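Local coordinates for protein 4-alpha-glucanotransferase (Corynebacterium glutamicum, PDB 5B68) that is an amylomaltase, a member of the 4-alpha-glucanotransferase family that combines a TIM-barrel domain with an N-terminal beta-sandwich domain, at residues A213-I218 / G378-M384; Y549-T555 / T641-C647. All coordinates share one frame; numbering follows the deposited sequence.

In the fold
Both contacts belong to the eight-stranded parallel barrel, where each joins two neighbouring strands near their N-terminal ends; TIM-barrel enzymes carry their active sites at the other, C-terminal ends of the strands. Contact 1 pairs strands 215-218 and 382-387, contact 2 pairs 553-556 and 645-649, and strand 177-182 runs between the two pairs. Their centres lie 15 Å apart, yet they meet in the barrel interior: Phe215 CZ is 3.9 Å from Leu554 CD1, Phe215 CE1 is 3.9 Å from Cys647 SG, and Ile381 CD1 is 4.1 Å from Leu645 CD2. Separate sulfate ions, probably from the crystallisation liquor, lie about 4 Å from the side chains of Ser380 and Arg550.

Contact 1 of 2, residues A213-I218 / G378-M384; sequences ADFLLI and GMSIGIM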
ATOM      1  N   ALA A 213      -5.202  18.798 -13.300  1.00 20.97           N
ATOM      2  CA  ALA A 213      -4.677  17.705 -12.525  1.00 19.24           C
ATOM      3  C   ALA A 213      -3.784  16.827 -13.379  1.00 17.93           C
ATOM      4  O   ALA A 213      -4.184  16.462 -14.484  1.00 19.60           O
ATOM      5  CB  ALA A 213      -5.840  16.886 -11.966  1.00 20.03           C
ATOM      6  N   ASP A 214      -2.625  16.433 -12.844  1.00 16.80           N
ATOM      7  CA  ASP A 214      -1.703  15.506 -13.527  1.00 17.51           C
ATOM      8  C   ASP A 214      -1.755  14.056 -12.970  1.00 18.68           C
ATOM      9  O   ASP A 214      -1.187  13.144 -13.625  1.00 18.93           O
ATOM     10  CB  ASP A 214      -0.278  16.033 -13.518  1.00 19.95           C
ATOM     11  CG  ASP A 214       0.009  16.924 -14.736  1.00 22.72           C
ATOM     12  OD1 ASP A 214      -0.356  16.496 -15.842  1.00 20.66           O
ATOM     13  OD2 ASP A 214       0.503  18.077 -14.552  1.00 21.53           O
ATOM     14  N   PHE A 215      -2.449  13.853 -11.861  1.00 19.09           N
ATOM     15  CA  PHE A 215      -2.687  12.519 -11.373  1.00 16.95           C
ATOM     16  C   PHE A 215      -4.016  12.425 -10.661  1.00 19.25           C
ATOM     17  O   PHE A 215      -4.544  13.413 -10.228  1.00 17.94           O
ATOM     18  CB  PHE A 215      -1.553  12.061 -10.465  1.00 16.92           C
ATOM     19  CG  PHE A 215      -1.410  12.859  -9.221  1.00 16.97           C
ATOM     20  CD1 PHE A 215      -2.104  12.514  -8.098  1.00 18.58           C
ATOM     21  CD2 PHE A 215      -0.559  13.928  -9.162  1.00 18.01           C
ATOM     22  CE1 PHE A 215      -1.979  13.234  -6.948  1.00 19.77           C
ATOM     23  CE2 PHE A 215      -0.426  14.653  -8.010  1.00 17.86           C
ATOM     24  CZ  PHE A 215      -1.129  14.306  -6.904  1.00 18.22           C
ATOM     25  N   LEU A 216      -4.533  11.211 -10.567  1.00 17.88           N
ATOM     26  CA  LEU A 216      -5.676  10.910  -9.746  1.00 17.59           C
ATOM     27  C   LEU A 216      -5.275   9.785  -8.769  1.00 19.90           C
ATOM     28  O   LEU A 216      -5.114   8.636  -9.152  1.00 17.43           O
ATOM     29  CB  LEU A 216      -6.865  10.470 -10.591  1.00 19.54           C
ATOM     30  CG  LEU A 216      -8.106  10.128  -9.813  1.00 18.71           C
ATOM     31  CD1 LEU A 216      -8.706  11.363  -9.148  1.00 19.57           C
ATOM     32  CD2 LEU A 216      -9.085   9.472 -10.748  1.00 20.23           C
ATOM     33  N   LEU A 217      -5.060  10.185  -7.525  1.00 17.22           N
ATOM     34  CA  LEU A 217      -4.696   9.245  -6.437  1.00 17.82           C
ATOM     35  C   LEU A 217      -5.959   8.657  -5.941  1.00 18.11           C
ATOM     36  O   LEU A 217      -6.914   9.381  -5.600  1.00 17.18           O
ATOM     37  CB  LEU A 217      -3.936   9.977  -5.315  1.00 17.95           C
ATOM     38  CG  LEU A 217      -3.682   9.323  -3.983  1.00 18.63           C
ATOM     39  CD1 LEU A 217      -2.829   8.061  -4.170  1.00 17.43           C
ATOM     40  CD2 LEU A 217      -2.923  10.197  -3.026  1.00 18.67           C
ATOM     41  N   ILE A 218      -5.963   7.343  -5.811  1.00 19.30           N
ATOM     42  CA  ILE A 218      -7.081   6.604  -5.321  1.00 17.78           C
ATOM     43  C   ILE A 218      -6.753   5.692  -4.125  1.00 19.70           C
ATOM     44  O   ILE A 218      -5.609   5.539  -3.692  1.00 19.13           O
ATOM     45  CB  ILE A 218      -7.803   5.828  -6.443  1.00 18.51           C
ATOM     46  CG1 ILE A 218      -6.855   4.771  -7.055  1.00 19.96           C
ATOM     47  CG2 ILE A 218      -8.310   6.799  -7.505  1.00 19.99           C
ATOM     48  CD1 ILE A 218      -7.513   3.821  -8.002  1.00 21.69           C
ATOM     49  N   GLY A 378      -4.449  14.207 -20.892  1.00 23.20           N
ATOM     50  CA  GLY A 378      -3.329  15.099 -20.603  1.00 23.82           C
ATOM     51  C   GLY A 378      -2.564  14.868 -19.322  1.00 25.36           C
ATOM     52  O   GLY A 378      -1.602  15.595 -19.022  1.00 23.72           O
ATOM     53  N   MET A 379      -2.960  13.898 -18.509  1.00 22.87           N
ATOM     54  CA  MET A 379      -2.225  13.672 -17.276  1.00 21.36           C
ATOM     55  C   MET A 379      -0.811  13.151 -17.540  1.00 20.54           C
ATOM     56  O   MET A 379      -0.628  12.192 -18.254  1.00 20.89           O
ATOM     57  CB  MET A 379      -2.961  12.680 -16.385  1.00 20.70           C
ATOM     58  CG  MET A 379      -4.276  13.169 -15.831  1.00 19.65           C
ATOM     59  SD  MET A 379      -4.807  12.220 -14.406  1.00 22.42           S
ATOM     60  CE  MET A 379      -5.924  13.372 -13.622  1.00 19.54           C
ATOM     61  N   SER A 380       0.171  13.799 -16.930  1.00 19.99           N
ATOM     62  CA  SER A 380       1.558  13.364 -16.955  1.00 20.26           C
ATOM     63  C   SER A 380       1.823  12.060 -16.195  1.00 21.54           C
ATOM     64  O   SER A 380       2.687  11.283 -16.561  1.00 20.53           O
ATOM     65  CB  SER A 380       2.504  14.479 -16.521  1.00 22.68           C
ATOM     66  OG  SER A 380       2.506  14.650 -15.139  1.00 23.94           O
ATOM     67  N   ILE A 381       1.115  11.893 -15.091  1.00 20.52           N
ATOM     68  CA  ILE A 381       1.222  10.701 -14.273  1.00 19.90           C
ATOM     69  C   ILE A 381       0.072   9.727 -14.492  1.00 19.99           C
ATOM     70  O   ILE A 381       0.298   8.592 -14.802  1.00 19.77           O
ATOM     71  CB  ILE A 381       1.287  11.097 -12.789  1.00 20.42           C
ATOM     72  CG1 ILE A 381       2.572  11.858 -12.531  1.00 21.00           C
ATOM     73  CG2 ILE A 381       1.196   9.902 -11.874  1.00 20.84           C
ATOM     74  CD1 ILE A 381       2.512  12.738 -11.317  1.00 20.92           C
ATOM     75  N   GLY A 382      -1.155  10.207 -14.409  1.00 20.84           N
ATOM     76  CA  GLY A 382      -2.290   9.312 -14.492  1.00 18.11           C
ATOM     77  C   GLY A 382      -2.792   8.819 -13.152  1.00 17.92           C
ATOM     78  O   GLY A 382      -2.766   9.523 -12.182  1.00 17.36           O
ATOM     79  N   ILE A 383      -3.324   7.613 -13.134  1.00 17.35           N
ATOM     80  CA  ILE A 383      -3.762   7.029 -11.897  1.00 18.21           C
ATOM     81  C   ILE A 383      -2.554   6.814 -11.005  1.00 20.95           C
ATOM     82  O   ILE A 383      -1.548   6.307 -11.451  1.00 19.55           O
ATOM     83  CB  ILE A 383      -4.448   5.675 -12.131  1.00 19.69           C
ATOM     84  CG1 ILE A 383      -5.562   5.812 -13.173  1.00 22.00           C
ATOM     85  CG2 ILE A 383      -4.974   5.123 -10.820  1.00 19.11           C
ATOM     86  CD1 ILE A 383      -6.473   6.977 -12.931  1.00 26.86           C
ATOM     87  N   MET A 384      -2.698   7.175  -9.744  1.00 17.88           N
ATOM     88  CA  MET A 384      -1.712   6.842  -8.747  1.00 18.29           C
ATOM     89  C   MET A 384      -2.388   5.876  -7.783  1.00 17.75           C
ATOM     90  O   MET A 384      -3.345   6.178  -7.137  1.00 16.29           O
ATOM     91  CB  MET A 384      -1.191   8.117  -8.073  1.00 21.07           C
ATOM     92  CG  MET A 384      -0.345   7.930  -6.841  1.00 22.31           C
ATOM     93  SD  MET A 384       0.114   9.519  -6.120  1.00 27.11           S
ATOM     94  CE  MET A 384       1.041  10.151  -7.510  1.00 23.03           C
TER
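The Phe215 ring carries Met384 CE over one face, 4.2 Å from the ring centroid and 19° off its normal, displaced toward the rim, while the backbone N of Leu217 lies in plane at its edge. Met384 SD stands obliquely to the same ring, giving a Met-aromatic contact; the chain of Met384, extended as far as SD, has a bend at its last torsion (chi3 -62°) that carries the methyl over the ring. Ile381 runs beside Phe215 and brings CD1 to 3.9 Å from Phe215 CD2. Farther along, Leu217 CD1 rests on Met384 CG at 3.6 Å.

The second flat group is the Asp214 carboxylate. Ser380 N donates to Asp214 OD1 at 3.0 Å, coming from the anti side and 34° out of the carboxylate plane, while OD2 is engaged by Arg177 in a salt bridge and Ser380 OG by Tyr172. The carbonyl oxygen of Asp214 takes two donors, Ile381 N at 3.0 Å and Gly382 N at 3.0 Å. Beyond them the strands pair in parallel: Leu216 N bonds to Gly382 O, Met384 N to Leu216 O and Ile218 N to Met384 O. On the sheet face of Leu216 and Ile383, which helix 198-209 covers in part, the extended chain of Met379 runs past the start of strand 215-218, and its CE reaches 3.6 Å from Phe215 C.

The chemistry divides along the strands. Asp214 fastens the turn before strand 382-387 through both its carbonyl and its carboxylate, and the arginine at OD2 would favour the charged form. Past these polar bonds, the side chains that meet on the face of Phe215 and Met384 are apolar, with sulfur, methyl and ring in mutual contact.

Contact 2 of 2, residues Y549-T555 / T641-C647; sequences YRPLALT and TPSALTC
Thr641 sets its CG2 methyl obliquely against the Tyr549 ring, 3.7 Å from Tyr549 CG, while its hydroxyl bonds to Val638 O in the helix just before. Pro642 follows, its CG coming to 3.3 Å from Tyr549 O. At Ser643 the contact turns polar. Its OG and Thr555 OG1 are only 2.5 Å apart, unusually short for a hydrogen bond, so the exact length is doubtful; either hydroxyl could be the donor. Both oxygens stand anti to their own carbonyl carbons (chi1 -68° in Ser643, -63° in Thr555), which brings the two hydroxyls together between the chains.

Ala644 N then donates at 2.8 Å, in the carbonyl plane, to Pro551 O, the same oxygen that accepts the weak bond of the inverse gamma turn centred on Leu552. With Leu645 the parallel strand pairing begins: its N bonds to Ala553 O at 3.2 Å and its O accepts from Thr555 N. Leu645 CB also meets Leu554 CD1, 3.7 Å away, on the side that faces the barrel interior. Thr646 turns its side chain to the sheet face shared with Thr555, and its CA-H makes a CA-H...O contact with Thr555 O. That same oxygen receives Cys647 N at 2.9 Å, and Cys647 CB lies 4.0 Å from Leu554 CD1, so a single leucine methyl touches both Leu645 and Cys647.

The two strands are thus joined by backbone bonds over their paired residues, with leucine and cysteine packing inside the barrel and the buried hydroxyls of Ser643 and Thr555 meeting where the strands begin.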
ATOM      1  N   TYR A 549       8.072  23.876   3.463  1.00 23.92           N
ATOM      2  CA  TYR A 549       7.521  22.622   3.006  1.00 25.50           C
ATOM      3  C   TYR A 549       8.636  21.958   2.172  1.00 27.07           C
ATOM      4  O   TYR A 549       9.333  22.610   1.345  1.00 25.94           O
ATOM      5  CB  TYR A 549       6.150  22.788   2.277  1.00 23.88           C
ATOM      6  CG  TYR A 549       4.945  22.840   3.163  1.00 21.83           C
ATOM      7  CD1 TYR A 549       4.675  23.965   3.944  1.00 20.09           C
ATOM      8  CD2 TYR A 549       4.130  21.751   3.322  1.00 19.71           C
ATOM      9  CE1 TYR A 549       3.612  23.975   4.780  1.00 22.59           C
ATOM     10  CE2 TYR A 549       3.040  21.774   4.134  1.00 22.15           C
ATOM     11  CZ  TYR A 549       2.790  22.889   4.884  1.00 20.51           C
ATOM     12  OH  TYR A 549       1.742  22.895   5.751  1.00 25.06           O
ATOM     13  N   ARG A 550       8.857  20.664   2.467  1.00 27.40           N
ATOM     14  CA  ARG A 550       9.866  19.838   1.809  1.00 31.14           C
ATOM     15  C   ARG A 550       9.557  19.750   0.319  1.00 24.90           C
ATOM     16  O   ARG A 550       8.415  19.450  -0.066  1.00 26.26           O
ATOM     17  CB  ARG A 550       9.765  18.386   2.311  1.00 32.15           C
ATOM     18  CG  ARG A 550      10.664  17.956   3.421  1.00 43.26           C
ATOM     19  CD  ARG A 550      10.569  16.414   3.535  1.00 45.31           C
ATOM     20  NE  ARG A 550      11.408  15.764   2.508  1.00 50.58           N
ATOM     21  CZ  ARG A 550      11.351  14.468   2.155  1.00 50.18           C
ATOM     22  NH1 ARG A 550      10.464  13.627   2.709  1.00 53.82           N
ATOM     23  NH2 ARG A 550      12.181  14.010   1.231  1.00 46.69           N
ATOM     24  N   PRO A 551      10.543  19.926  -0.520  1.00 24.61           N
ATOM     25  CA  PRO A 551      10.325  19.765  -1.922  1.00 24.43           C
ATOM     26  C   PRO A 551      10.041  18.314  -2.370  1.00 24.02           C
ATOM     27  O   PRO A 551       9.191  18.114  -3.230  1.00 21.31           O
ATOM     28  CB  PRO A 551      11.623  20.231  -2.553  1.00 25.73           C
ATOM     29  CG  PRO A 551      12.161  21.164  -1.530  1.00 27.18           C
ATOM     30  CD  PRO A 551      11.856  20.514  -0.245  1.00 25.92           C
ATOM     31  N   LEU A 552      10.760  17.355  -1.830  1.00 21.21           N
ATOM     32  CA  LEU A 552      10.595  15.975  -2.318  1.00 21.75           C
ATOM     33  C   LEU A 552       9.463  15.349  -1.523  1.00 19.18           C
ATOM     34  O   LEU A 552       9.686  14.540  -0.639  1.00 22.45           O
ATOM     35  CB  LEU A 552      11.885  15.169  -2.248  1.00 22.56           C
ATOM     36  CG  LEU A 552      11.860  13.829  -2.973  1.00 23.21           C
ATOM     37  CD1 LEU A 552      11.720  13.988  -4.465  1.00 22.36           C
ATOM     38  CD2 LEU A 552      13.123  13.028  -2.545  1.00 25.57           C
ATOM     39  N   ALA A 553       8.259  15.748  -1.865  1.00 18.57           N
ATOM     40  CA  ALA A 553       7.056  15.411  -1.122  1.00 21.02           C
ATOM     41  C   ALA A 553       5.785  15.581  -1.945  1.00 21.01           C
ATOM     42  O   ALA A 553       5.734  16.383  -2.857  1.00 19.51           O
ATOM     43  CB  ALA A 553       6.932  16.246   0.142  1.00 23.23           C
ATOM     44  N   LEU A 554       4.781  14.821  -1.550  1.00 21.17           N
ATOM     45  CA  LEU A 554       3.401  15.088  -1.844  1.00 21.14           C
ATOM     46  C   LEU A 554       2.792  15.901  -0.683  1.00 20.43           C
ATOM     47  O   LEU A 554       2.736  15.435   0.476  1.00 21.42           O
ATOM     48  CB  LEU A 554       2.606  13.789  -1.959  1.00 23.98           C
ATOM     49  CG  LEU A 554       1.082  13.987  -2.199  1.00 25.39           C
ATOM     50  CD1 LEU A 554       0.949  14.422  -3.622  1.00 26.00           C
ATOM     51  CD2 LEU A 554       0.421  12.669  -1.955  1.00 30.52           C
ATOM     52  N   THR A 555       2.309  17.096  -1.000  1.00 17.25           N
ATOM     53  CA  THR A 555       1.663  17.952   0.015  1.00 19.13           C
ATOM     54  C   THR A 555       0.147  18.067  -0.210  1.00 19.22           C
ATOM     55  O   THR A 555      -0.327  18.332  -1.342  1.00 20.75           O
ATOM     56  CB  THR A 555       2.345  19.336   0.036  1.00 20.15           C
ATOM     57  OG1 THR A 555       3.700  19.149   0.427  1.00 24.73           O
ATOM     58  CG2 THR A 555       1.688  20.227   1.084  1.00 19.97           C
ATOM     59  N   THR A 641       3.667  26.125  -2.377  1.00 21.24           N
ATOM     60  CA  THR A 641       4.813  25.525  -1.703  1.00 21.89           C
ATOM     61  C   THR A 641       5.821  24.998  -2.732  1.00 21.97           C
ATOM     62  O   THR A 641       5.476  24.803  -3.875  1.00 22.27           O
ATOM     63  CB  THR A 641       4.436  24.336  -0.805  1.00 21.07           C
ATOM     64  OG1 THR A 641       3.874  23.256  -1.605  1.00 20.05           O
ATOM     65  CG2 THR A 641       3.515  24.729   0.278  1.00 21.77           C
ATOM     66  N   PRO A 642       7.070  24.751  -2.320  1.00 23.58           N
ATOM     67  CA  PRO A 642       7.979  24.137  -3.286  1.00 23.05           C
ATOM     68  C   PRO A 642       7.802  22.625  -3.479  1.00 22.56           C
ATOM     69  O   PRO A 642       8.602  22.029  -4.180  1.00 26.49           O
ATOM     70  CB  PRO A 642       9.374  24.333  -2.664  1.00 24.72           C
ATOM     71  CG  PRO A 642       9.129  24.681  -1.261  1.00 27.67           C
ATOM     72  CD  PRO A 642       7.754  25.188  -1.091  1.00 26.04           C
ATOM     73  N   SER A 643       6.781  22.027  -2.881  1.00 22.19           N
ATOM     74  CA  SER A 643       6.520  20.604  -3.050  1.00 24.16           C
ATOM     75  C   SER A 643       6.407  20.150  -4.480  1.00 21.50           C
ATOM     76  O   SER A 643       5.664  20.744  -5.263  1.00 22.20           O
ATOM     77  CB  SER A 643       5.246  20.233  -2.318  1.00 25.96           C
ATOM     78  OG  SER A 643       5.417  20.337  -0.899  1.00 39.46           O
ATOM     79  N   ALA A 644       7.129  19.068  -4.829  1.00 20.63           N
ATOM     80  CA  ALA A 644       7.082  18.483  -6.156  1.00 21.33           C
ATOM     81  C   ALA A 644       5.648  18.157  -6.580  1.00 20.67           C
ATOM     82  O   ALA A 644       5.275  18.392  -7.726  1.00 18.85           O
ATOM     83  CB  ALA A 644       7.902  17.231  -6.191  1.00 22.75           C
ATOM     84  N   LEU A 645       4.856  17.639  -5.670  1.00 19.86           N
ATOM     85  CA  LEU A 645       3.495  17.324  -5.971  1.00 18.44           C
ATOM     86  C   LEU A 645       2.566  17.794  -4.871  1.00 16.90           C
ATOM     87  O   LEU A 645       2.867  17.678  -3.680  1.00 19.13           O
ATOM     88  CB  LEU A 645       3.300  15.826  -6.166  1.00 19.72           C
ATOM     89  CG  LEU A 645       4.050  15.192  -7.322  1.00 17.70           C
ATOM     90  CD1 LEU A 645       3.886  13.656  -7.203  1.00 21.64           C
ATOM     91  CD2 LEU A 645       3.589  15.642  -8.687  1.00 19.36           C
ATOM     92  N   THR A 646       1.398  18.291  -5.283  1.00 17.12           N
ATOM     93  CA  THR A 646       0.317  18.677  -4.337  1.00 17.42           C
ATOM     94  C   THR A 646      -0.941  17.931  -4.697  1.00 19.93           C
ATOM     95  O   THR A 646      -1.111  17.561  -5.833  1.00 20.26           O
ATOM     96  CB  THR A 646       0.045  20.189  -4.381  1.00 19.77           C
ATOM     97  OG1 THR A 646      -0.205  20.548  -5.730  1.00 19.50           O
ATOM     98  CG2 THR A 646       1.191  20.905  -3.873  1.00 18.49           C
ATOM     99  N   CYS A 647      -1.850  17.754  -3.758  1.00 20.90           N
ATOM    100  CA  CYS A 647      -3.007  16.945  -3.992  1.00 24.26           C
ATOM    101  C   CYS A 647      -4.188  17.629  -3.394  1.00 22.02           C
ATOM    102  O   CYS A 647      -4.112  18.048  -2.224  1.00 23.55           O
ATOM    103  CB  CYS A 647      -2.868  15.522  -3.377  1.00 30.44           C
ATOM    104  SG  CYS A 647      -4.205  14.458  -4.004  1.00 34.74           S
TER